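Long-range contacts in tyrosinase (Aspergillus oryzae, PDB 6JUC), which probably oxidises L-tyrosine and L-dopa to L-dopaquinone with molecular oxygen at a dinuclear copper centre: residues 103-108 / 427-432; 147-152 / 376-381; 474-479 / 512-517. The protein carries 2 engineered substitutions. All coordinates share one frame; numbering follows the deposited sequence.

Contact 1 of 3, residues 103-108 / 427-432; sequences FPTWFR and DDVKDW. Engineered in segment 103-108: Phe-107 (natural residue His). With PER (peroxide ion), chain G.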
loop_
_atom_site.group_PDB
_atom_site.type_symbol
_atom_site.label_atom_id
_atom_site.label_comp_id
_atom_site.label_asym_id
_atom_site.label_seq_id
_atom_site.Cartn_x
_atom_site.Cartn_y
_atom_site.Cartn_z
ATOM N N PHE B 103 27.466 17.000 8.822
ATOM C CA PHE B 103 26.248 16.192 8.660
ATOM C C PHE B 103 26.041 15.257 9.833
ATOM O O PHE B 103 24.977 15.254 10.447
ATOM C CB PHE B 103 26.273 15.426 7.339
ATOM C CG PHE B 103 25.244 14.343 7.178
ATOM C CD1 PHE B 103 23.919 14.639 6.852
ATOM C CD2 PHE B 103 25.607 13.016 7.358
ATOM C CE1 PHE B 103 22.982 13.623 6.748
ATOM C CE2 PHE B 103 24.680 11.987 7.241
ATOM C CZ PHE B 103 23.368 12.303 6.911
ATOM N N PRO B 104 27.024 14.426 10.196
ATOM C CA PRO B 104 26.766 13.500 11.302
ATOM C C PRO B 104 26.489 14.194 12.621
ATOM O O PRO B 104 25.704 13.713 13.447
ATOM C CB PRO B 104 28.074 12.698 11.384
ATOM C CG PRO B 104 28.630 12.798 9.985
ATOM C CD PRO B 104 28.339 14.229 9.577
ATOM N N THR B 105 27.166 15.311 12.896
ATOM C CA THR B 105 27.060 15.889 14.235
ATOM C C THR B 105 25.841 16.781 14.403
ATOM O O THR B 105 25.245 16.805 15.485
ATOM C CB THR B 105 28.325 16.698 14.570
ATOM O OG1 THR B 105 28.666 17.537 13.457
ATOM C CG2 THR B 105 29.491 15.743 14.788
ATOM N N TRP B 106 25.489 17.501 13.335
ATOM C CA TRP B 106 24.217 18.216 13.348
ATOM C C TRP B 106 23.083 17.233 13.629
ATOM O O TRP B 106 22.244 17.464 14.498
ATOM C CB TRP B 106 23.961 18.967 12.035
ATOM C CG TRP B 106 22.792 19.892 12.184
ATOM C CD1 TRP B 106 22.841 21.196 12.580
ATOM C CD2 TRP B 106 21.412 19.586 11.953
ATOM N NE1 TRP B 106 21.577 21.727 12.611
ATOM C CE2 TRP B 106 20.678 20.758 12.225
ATOM C CE3 TRP B 106 20.717 18.447 11.538
ATOM C CZ2 TRP B 106 19.292 20.823 12.099
ATOM C CZ3 TRP B 106 19.336 18.514 11.416
ATOM C CH2 TRP B 106 18.648 19.693 11.698
ATOM N N PHE B 107 23.051 16.116 12.911
ATOM C CA PHE B 107 21.982 15.140 13.144
ATOM C C PHE B 107 22.109 14.441 14.488
ATOM O O PHE B 107 21.076 14.083 15.066
ATOM C CB PHE B 107 21.899 14.145 11.979
ATOM C CG PHE B 107 21.140 14.716 10.800
ATOM C CD1 PHE B 107 19.750 14.713 10.804
ATOM C CD2 PHE B 107 21.802 15.275 9.722
ATOM C CE1 PHE B 107 19.034 15.280 9.765
ATOM C CE2 PHE B 107 21.087 15.831 8.679
ATOM C CZ PHE B 107 19.712 15.829 8.691
ATOM N N ARG B 108 23.306 14.223 15.034
ATOM C CA ARG B 108 23.416 13.658 16.392
ATOM C C ARG B 108 22.647 14.519 17.386
ATOM O O ARG B 108 21.913 14.032 18.243
ATOM C CB ARG B 108 24.873 13.548 16.823
ATOM C CG ARG B 108 25.117 13.095 18.251
ATOM C CD ARG B 108 26.556 12.590 18.441
ATOM N NE ARG B 108 26.768 11.350 17.692
ATOM C CZ ARG B 108 27.923 10.751 17.461
ATOM N NH1 ARG B 108 29.070 11.266 17.906
ATOM N NH2 ARG B 108 27.958 9.617 16.761
ATOM N N ASP B 427 32.398 19.249 18.562
ATOM C CA ASP B 427 33.217 18.657 19.613
ATOM C C ASP B 427 32.387 18.336 20.856
ATOM O O ASP B 427 32.756 17.458 21.641
ATOM C CB ASP B 427 34.342 19.613 20.026
ATOM C CG ASP B 427 35.595 19.458 19.196
ATOM O OD1 ASP B 427 35.710 18.476 18.447
ATOM O OD2 ASP B 427 36.479 20.344 19.278
ATOM N N ASP B 428 31.273 19.033 21.063
ATOM C CA ASP B 428 30.450 18.777 22.234
ATOM C C ASP B 428 29.829 17.381 22.174
ATOM O O ASP B 428 29.458 16.830 23.211
ATOM C CB ASP B 428 29.286 19.767 22.330
ATOM C CG ASP B 428 29.739 21.190 22.543
ATOM O OD1 ASP B 428 30.786 21.354 23.214
ATOM O OD2 ASP B 428 29.052 22.107 22.049
ATOM N N VAL B 429 29.719 16.846 20.955
ATOM C CA VAL B 429 29.026 15.554 20.835
ATOM C C VAL B 429 29.938 14.508 20.221
ATOM O O VAL B 429 29.497 13.468 19.726
ATOM C CB VAL B 429 27.715 15.708 20.050
ATOM C CG1 VAL B 429 26.771 16.650 20.795
ATOM C CG2 VAL B 429 27.945 16.205 18.628
ATOM N N LYS B 430 31.250 14.743 20.283
ATOM C CA LYS B 430 32.186 13.745 19.773
ATOM C C LYS B 430 31.979 12.420 20.492
ATOM O O LYS B 430 31.974 11.355 19.876
ATOM C CB LYS B 430 33.620 14.245 19.976
ATOM C CG LYS B 430 34.684 13.253 19.570
ATOM C CD LYS B 430 36.105 13.783 19.786
ATOM C CE LYS B 430 37.083 12.748 19.248
ATOM N NZ LYS B 430 38.479 12.965 19.712
ATOM N N ASP B 431 31.818 12.517 21.810
ATOM C CA ASP B 431 31.428 11.354 22.600
ATOM C C ASP B 431 29.912 11.381 22.781
ATOM O O ASP B 431 29.416 12.209 23.553
ATOM C CB ASP B 431 32.155 11.319 23.942
ATOM C CG ASP B 431 31.835 10.074 24.748
ATOM O OD1 ASP B 431 30.960 9.296 24.334
ATOM O OD2 ASP B 431 32.471 9.861 25.799
ATOM N N TRP B 432 29.205 10.534 22.038
ATOM C CA TRP B 432 27.742 10.534 22.081
ATOM C C TRP B 432 27.242 10.249 23.491
ATOM O O TRP B 432 26.124 10.610 23.863
ATOM C CB TRP B 432 27.141 9.529 21.080
ATOM C CG TRP B 432 27.674 8.140 21.303
ATOM C CD1 TRP B 432 27.103 7.143 22.043
ATOM C CD2 TRP B 432 28.895 7.607 20.764
ATOM N NE1 TRP B 432 27.906 6.027 21.996
ATOM C CE2 TRP B 432 29.007 6.280 21.224
ATOM C CE3 TRP B 432 29.893 8.137 19.942
ATOM C CZ2 TRP B 432 30.077 5.451 20.902
ATOM C CZ3 TRP B 432 30.958 7.313 19.621
ATOM C CH2 TRP B 432 31.046 5.996 20.094
HETATM O O1 PER G . 19.071 14.450 5.781
HETATM O O2 PER G . 17.694 14.104 6.367
#
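The first turn of copper-site helix 103-129, part of the four-helix bundle that holds the dinuclear copper centre in tyrosinases, leans on loop 427-432 through Thr-105 and Arg-108. Arg-108 NH1 donates to Val-429 O at 2.9 Å, with an N-H...O angle of 162° and the carbonyl oxygen close to the guanidinium plane. Arg-108 is bent about CG-CD (chi3 -68°), which brings NH1 to that oxygen. Its methylene CD passes 3.7 Å from Val-429 CB, the two side chains running in opposite directions. Over one guanidinium face sits Trp-432 CB, 3.9 Å from Arg-108 CZ; the indole, 62° from the guanidinium plane, meets NH1 with its edge, Trp-432 CE3 lying 3.8 Å from Arg-108 NH1. Asp-380 forms a salt bridge with NE of this arginine and Gln-387 OE1 bonds its NH1, so the buried charge is gripped from several directions. A looser apolar touch joins Thr-105 CB to Val-429 CG2 at 4.1 Å, while Thr-105 OG1 is bonded to Ser-426. On the copper-facing side of the helix lies Phe-107, an engineered residue replacing a copper-binding histidine; its CZ stands 3.3 Å from peroxide O1.

Contact 2 of 3, residues 147-152 / 376-381; sequences LPYWDF and HCNIDR. With CU (copper (II) ion), chain F; PER (peroxide ion), chain G.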
loop_
_atom_site.group_PDB
_atom_site.type_symbol
_atom_site.label_atom_id
_atom_site.label_comp_id
_atom_site.label_asym_id
_atom_site.label_seq_id
_atom_site.Cartn_x
_atom_site.Cartn_y
_atom_site.Cartn_z
ATOM N N LEU B 147 15.616 6.401 22.342
ATOM C CA LEU B 147 15.006 6.259 21.018
ATOM C C LEU B 147 15.489 5.035 20.270
ATOM O O LEU B 147 16.700 4.932 20.005
ATOM C CB LEU B 147 15.344 7.520 20.217
ATOM C CG LEU B 147 14.712 7.604 18.826
ATOM C CD1 LEU B 147 13.207 7.829 18.969
ATOM C CD2 LEU B 147 15.381 8.692 18.002
ATOM N N PRO B 148 14.620 4.103 19.880
ATOM C CA PRO B 148 15.109 2.971 19.085
ATOM C C PRO B 148 15.653 3.399 17.728
ATOM O O PRO B 148 15.276 4.420 17.156
ATOM C CB PRO B 148 13.875 2.094 18.885
ATOM C CG PRO B 148 12.899 2.548 19.929
ATOM C CD PRO B 148 13.184 4.005 20.160
ATOM N N TYR B 149 16.571 2.584 17.198
ATOM C CA TYR B 149 17.019 2.809 15.831
ATOM C C TYR B 149 16.449 1.760 14.889
ATOM O O TYR B 149 16.160 0.615 15.275
ATOM C CB TYR B 149 18.549 2.807 15.768
ATOM C CG TYR B 149 19.202 1.478 16.039
ATOM C CD1 TYR B 149 19.532 1.154 17.356
ATOM C CD2 TYR B 149 19.510 0.572 15.024
ATOM C CE1 TYR B 149 20.151 -0.060 17.665
ATOM C CE2 TYR B 149 20.125 -0.634 15.329
ATOM C CZ TYR B 149 20.439 -0.939 16.641
ATOM O OH TYR B 149 21.044 -2.133 16.961
ATOM N N TRP B 150 16.259 2.169 13.645
ATOM C CA TRP B 150 15.945 1.247 12.563
ATOM C C TRP B 150 17.220 0.750 11.892
ATOM O O TRP B 150 17.941 1.479 11.212
ATOM C CB TRP B 150 15.076 1.954 11.521
ATOM C CG TRP B 150 14.855 1.126 10.291
ATOM C CD1 TRP B 150 14.628 -0.215 10.188
ATOM C CD2 TRP B 150 14.844 1.655 8.958
ATOM N NE1 TRP B 150 14.480 -0.553 8.859
ATOM C CE2 TRP B 150 14.610 0.574 8.087
ATOM C CE3 TRP B 150 15.025 2.947 8.443
ATOM C CZ2 TRP B 150 14.539 0.746 6.700
ATOM C CZ3 TRP B 150 14.957 3.103 7.071
ATOM C CH2 TRP B 150 14.722 2.016 6.217
ATOM N N ASP B 151 17.520 -0.537 12.037
ATOM C CA ASP B 151 18.695 -1.083 11.367
ATOM C C ASP B 151 18.371 -1.430 9.925
ATOM O O ASP B 151 18.023 -2.562 9.594
ATOM C CB ASP B 151 19.221 -2.327 12.091
ATOM C CG ASP B 151 20.674 -2.567 11.706
ATOM O OD1 ASP B 151 21.032 -2.115 10.585
ATOM O OD2 ASP B 151 21.421 -3.198 12.483
ATOM N N PHE B 152 18.451 -0.414 9.071
ATOM C CA PHE B 152 18.072 -0.629 7.673
ATOM C C PHE B 152 18.960 -1.626 6.942
ATOM O O PHE B 152 18.569 -2.110 5.863
ATOM C CB PHE B 152 18.060 0.711 6.936
ATOM C CG PHE B 152 19.299 1.556 7.020
ATOM C CD1 PHE B 152 20.501 1.152 6.458
ATOM C CD2 PHE B 152 19.268 2.769 7.700
ATOM C CE1 PHE B 152 21.638 1.937 6.537
ATOM C CE2 PHE B 152 20.389 3.576 7.761
ATOM C CZ PHE B 152 21.585 3.157 7.196
ATOM N N HIS B 376 17.592 8.276 11.103
ATOM C CA HIS B 376 18.700 9.096 11.583
ATOM C C HIS B 376 19.255 8.547 12.882
ATOM O O HIS B 376 20.434 8.704 13.176
ATOM C CB HIS B 376 18.292 10.574 11.724
ATOM C CG HIS B 376 18.601 11.234 10.406
ATOM N ND1 HIS B 376 19.887 11.560 10.049
ATOM C CD2 HIS B 376 17.827 11.495 9.333
ATOM C CE1 HIS B 376 19.896 12.064 8.825
ATOM N NE2 HIS B 376 18.658 12.041 8.381
ATOM N N CYS B 377 18.433 7.881 13.692
ATOM C CA CYS B 377 19.035 7.215 14.856
ATOM C C CYS B 377 20.041 6.170 14.409
ATOM O O CYS B 377 21.143 6.037 14.972
ATOM C CB CYS B 377 17.905 6.687 15.739
ATOM S SG CYS B 377 18.538 6.140 17.337
ATOM N N ASN B 378 19.738 5.403 13.345
ATOM C CA ASN B 378 20.761 4.449 12.897
ATOM C C ASN B 378 21.947 5.135 12.225
ATOM O O ASN B 378 23.087 4.667 12.303
ATOM C CB ASN B 378 20.160 3.410 11.944
ATOM C CG ASN B 378 21.107 2.238 11.780
ATOM O OD1 ASN B 378 21.599 1.693 12.773
ATOM N ND2 ASN B 378 21.394 1.872 10.536
ATOM N N ILE B 379 21.737 6.269 11.558
ATOM C CA ILE B 379 22.896 6.994 10.995
ATOM C C ILE B 379 23.788 7.467 12.128
ATOM O O ILE B 379 25.020 7.433 11.996
ATOM C CB ILE B 379 22.411 8.140 10.092
ATOM C CG1 ILE B 379 21.626 7.616 8.881
ATOM C CG2 ILE B 379 23.505 9.105 9.648
ATOM C CD1 ILE B 379 22.386 6.553 8.099
ATOM N N ASP B 380 23.187 7.874 13.248
ATOM C CA ASP B 380 24.002 8.212 14.416
ATOM C C ASP B 380 24.786 7.016 14.941
ATOM O O ASP B 380 25.947 7.150 15.325
ATOM C CB ASP B 380 23.117 8.734 15.551
ATOM C CG ASP B 380 23.981 9.331 16.654
ATOM O OD1 ASP B 380 24.557 10.409 16.378
ATOM O OD2 ASP B 380 24.050 8.741 17.759
ATOM N N ARG B 381 24.146 5.852 14.946
ATOM C CA ARG B 381 24.759 4.606 15.394
ATOM C C ARG B 381 25.895 4.228 14.463
ATOM O O ARG B 381 26.972 3.853 14.919
ATOM C CB ARG B 381 23.685 3.507 15.426
ATOM C CG ARG B 381 24.216 2.135 15.827
ATOM C CD ARG B 381 23.074 1.152 16.012
ATOM N NE ARG B 381 23.552 -0.237 15.998
ATOM C CZ ARG B 381 23.755 -0.920 14.873
ATOM N NH1 ARG B 381 23.529 -0.350 13.695
ATOM N NH2 ARG B 381 24.192 -2.175 14.929
HETATM CU CU CU F . 18.326 12.392 6.345
HETATM O O1 PER G . 19.071 14.450 5.781
HETATM O O2 PER G . 17.694 14.104 6.367
HETATM O O HOH W 1 23.881 -3.804 17.435
HETATM O O HOH W 2 23.070 -0.627 10.140
#
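Helix 371-389, which supplies His-376 to one copper of the type 3 site, is flanked by loop 147-152, whose Tyr-149 is covered by Arg-381. Arg-381 CD makes a CH-pi contact over the ring centre of Tyr-149, 3.4 Å from the centroid, and the guanidinium lies nearly parallel, 8° between the planes, over the CE2/CZ rim towards the hydroxyl. With chi1 at 68°, Tyr-149 lays one ring face against the extended arginine. Arg-381 NH1 donates to Asn-378 OD1 at 3.0 Å, on a lone pair in the carbonyl plane, but the bond is bent and the oxygen tilted from the guanidinium plane. Asp-151 OD2 is 3.7 Å from Arg-381 NH1, a long salt bridge of charges alone; Tyr-456 OH bonds that oxygen and Arg-381 NH2. Asn-378 ND2 lies over the Phe-152 ring, 3.4 Å from CE2, with amide and ring 84° apart; a water links ND2 to Asp-151 OD1. Ile-379 CD1 meets the edge of the same ring, 3.6 Å from Phe-152 CE2. Trp-150 O presses to 3.0 Å from Asn-378 CB. Cys-377 SG rests 3.5 Å from Leu-147 O, a buried carbonyl without a partner in the model. His-376 NE2 binds copper at 2.1 Å, with His-332 and His-336 of helix 328-340 completing the protein ligands. Leu-147 packs on helix 103-129 and Trp-150 on helix 328-340, so the loop spans three helices.

Contact 3 of 3, residues 474-479 / 512-517; sequences LSIRYS and GSVFNF. With PER (peroxide ion), chain G.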
loop_
_atom_site.group_PDB
_atom_site.type_symbol
_atom_site.label_atom_id
_atom_site.label_comp_id
_atom_site.label_asym_id
_atom_site.label_seq_id
_atom_site.Cartn_x
_atom_site.Cartn_y
_atom_site.Cartn_z
ATOM N N LEU B 474 32.285 1.107 -8.321
ATOM C CA LEU B 474 31.900 2.237 -9.151
ATOM C C LEU B 474 32.028 3.539 -8.361
ATOM O O LEU B 474 31.544 3.659 -7.244
ATOM C CB LEU B 474 30.459 2.090 -9.643
ATOM C CG LEU B 474 30.250 1.028 -10.734
ATOM C CD1 LEU B 474 28.802 0.545 -10.723
ATOM C CD2 LEU B 474 30.619 1.575 -12.108
ATOM N N SER B 475 32.700 4.505 -8.964
ATOM C CA SER B 475 32.799 5.831 -8.392
ATOM C C SER B 475 31.779 6.728 -9.093
ATOM O O SER B 475 31.622 6.626 -10.317
ATOM C CB SER B 475 34.212 6.401 -8.554
ATOM O OG SER B 475 34.622 6.431 -9.915
ATOM N N ILE B 476 31.122 7.565 -8.320
ATOM C CA ILE B 476 30.104 8.467 -8.872
ATOM C C ILE B 476 30.298 9.871 -8.314
ATOM O O ILE B 476 30.276 10.055 -7.090
ATOM C CB ILE B 476 28.674 7.993 -8.559
ATOM C CG1 ILE B 476 28.425 6.546 -9.003
ATOM C CG2 ILE B 476 27.654 8.928 -9.187
ATOM C CD1 ILE B 476 28.802 5.525 -7.954
ATOM N N ARG B 477 30.476 10.835 -9.205
ATOM C CA ARG B 477 30.618 12.227 -8.787
ATOM C C ARG B 477 29.673 13.106 -9.596
ATOM O O ARG B 477 29.600 13.002 -10.826
ATOM C CB ARG B 477 32.070 12.700 -8.946
ATOM C CG ARG B 477 32.277 14.116 -8.412
ATOM C CD ARG B 477 33.748 14.421 -8.186
ATOM N NE ARG B 477 34.469 14.457 -9.462
ATOM C CZ ARG B 477 35.790 14.351 -9.552
ATOM N NH1 ARG B 477 36.507 14.207 -8.451
ATOM N NH2 ARG B 477 36.369 14.393 -10.738
ATOM N N TYR B 478 28.942 13.967 -8.896
ATOM C CA TYR B 478 27.928 14.802 -9.539
ATOM C C TYR B 478 27.783 16.113 -8.776
ATOM O O TYR B 478 28.272 16.270 -7.657
ATOM C CB TYR B 478 26.572 14.064 -9.608
ATOM C CG TYR B 478 26.085 13.721 -8.216
ATOM C CD1 TYR B 478 26.560 12.578 -7.587
ATOM C CD2 TYR B 478 25.194 14.532 -7.518
ATOM C CE1 TYR B 478 26.142 12.236 -6.316
ATOM C CE2 TYR B 478 24.780 14.197 -6.238
ATOM C CZ TYR B 478 25.253 13.047 -5.642
ATOM O OH TYR B 478 24.872 12.704 -4.365
ATOM N N SER B 479 27.055 17.064 -9.360
ATOM C CA SER B 479 26.666 18.253 -8.611
ATOM C C SER B 479 25.218 18.144 -8.137
ATOM O O SER B 479 24.319 17.862 -8.925
ATOM C CB SER B 479 26.839 19.534 -9.430
ATOM O OG SER B 479 26.174 20.603 -8.755
ATOM N N GLY B 512 23.068 -0.506 -10.139
ATOM C CA GLY B 512 22.805 0.169 -8.871
ATOM C C GLY B 512 22.473 1.635 -9.044
ATOM O O GLY B 512 22.571 2.153 -10.162
ATOM N N SER B 513 22.083 2.286 -7.947
ATOM C CA SER B 513 21.648 3.673 -8.015
ATOM C C SER B 513 22.362 4.544 -6.981
ATOM O O SER B 513 22.815 4.105 -5.928
ATOM C CB SER B 513 20.127 3.776 -7.830
ATOM O OG SER B 513 19.779 3.426 -6.492
ATOM N N VAL B 514 22.426 5.828 -7.326
ATOM C CA VAL B 514 22.902 6.890 -6.449
ATOM C C VAL B 514 21.824 7.964 -6.440
ATOM O O VAL B 514 21.417 8.424 -7.510
ATOM C CB VAL B 514 24.235 7.461 -6.952
ATOM C CG1 VAL B 514 24.601 8.768 -6.269
ATOM C CG2 VAL B 514 25.348 6.428 -6.767
ATOM N N PHE B 515 21.351 8.304 -5.248
ATOM C CA PHE B 515 20.281 9.282 -5.174
ATOM C C PHE B 515 20.778 10.652 -4.730
ATOM O O PHE B 515 21.388 10.773 -3.672
ATOM C CB PHE B 515 19.182 8.844 -4.200
ATOM C CG PHE B 515 17.994 9.770 -4.245
ATOM C CD1 PHE B 515 17.253 9.890 -5.417
ATOM C CD2 PHE B 515 17.592 10.487 -3.134
ATOM C CE1 PHE B 515 16.135 10.697 -5.478
ATOM C CE2 PHE B 515 16.463 11.293 -3.184
ATOM C CZ PHE B 515 15.715 11.375 -4.343
ATOM N N ASN B 516 20.450 11.655 -5.550
ATOM C CA ASN B 516 20.764 13.016 -5.150
ATOM C C ASN B 516 19.643 13.517 -4.247
ATOM O O ASN B 516 18.625 14.006 -4.759
ATOM C CB ASN B 516 20.892 13.928 -6.368
ATOM C CG ASN B 516 21.075 15.379 -5.968
ATOM O OD1 ASN B 516 21.657 15.649 -4.915
ATOM N ND2 ASN B 516 20.580 16.289 -6.790
ATOM N N PHE B 517 19.850 13.375 -2.943
ATOM C CA PHE B 517 18.902 13.874 -1.946
ATOM C C PHE B 517 19.107 15.377 -1.773
ATOM O O PHE B 517 19.980 15.819 -1.023
ATOM C CB PHE B 517 19.157 13.160 -0.627
ATOM C CG PHE B 517 18.174 13.403 0.474
ATOM C CD1 PHE B 517 16.811 13.191 0.329
ATOM C CD2 PHE B 517 18.651 13.854 1.696
ATOM C CE1 PHE B 517 15.958 13.411 1.390
ATOM C CE2 PHE B 517 17.795 14.077 2.766
ATOM C CZ PHE B 517 16.447 13.853 2.601
HETATM O O1 PER G . 19.071 14.450 5.781
HETATM O O2 PER G . 17.694 14.104 6.367
HETATM O O HOH W 3 23.956 10.431 -2.746
HETATM O O HOH W 4 23.205 14.233 -3.094
#
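Ile-476 and Val-514 lie alongside, pointing opposite ways, with Ile-476 CD1 meeting Val-514 CG2 at 3.8 Å. The other valine methyl, CG1, lies 3.8 Å from Tyr-478 CE1. At the edge of that ring, near its plane, Asn-516 OD1 approaches CE2 of Tyr-478 to 3.7 Å, with amide and ring turned 61° apart. A chi1 of 60° swings the phenol of Tyr-478 across to strand 510-516. One water, 2.9 Å from Tyr-478 OH, donates to Phe-515 O; another, 2.6 Å from the same OH, donates to Asn-516 OD1. Asn-516 ND2 is bonded to Arg-480 O, which fixes the amide's rotation. The strands run the same way, 24° apart, but at 9.4 Å between axes they are not neighbours in the sheet of the C-terminal domain; their facing side chains pack together. Phe-517 CE2 comes edge-on to 3.3 Å from peroxide O1, its ring stacked with His-336, consistent with the shielded copper site of a pro-tyrosinase. Outside, Asn-334 of helix 328-340 bonds the backbone of Ser-513 and Phe-515, strand 470-478 pairs with strands 538-544 and 580-588, and Ile-476 reaches Ile-492 of strand 488-494.

All three contacts are largely buried, yet contact 2 lies deepest, about 9 Å from the chain centre, against about 16 Å for the centres of contacts 1 and 3. Contact 1 has an exposed rim at Lys-430, whereas no touching residue of contact 3 is exposed. Contacts 1 and 2 share the helical copper domain and touch directly, through the Asp-380 partner of Arg-108 and through Phe-107 CD1, 3.2 Å from His-376 ND1. Contact 3 belongs to the C-terminal sheet and touches neither. Chemistry follows place: an arginine gripping a loop carbonyl in contact 1, aromatic, amide and charged groups interleaved in contact 2, aliphatic packing with water bridges in contact 3. Phe-107, His-376 and Phe-517 bring all three to the same peroxide.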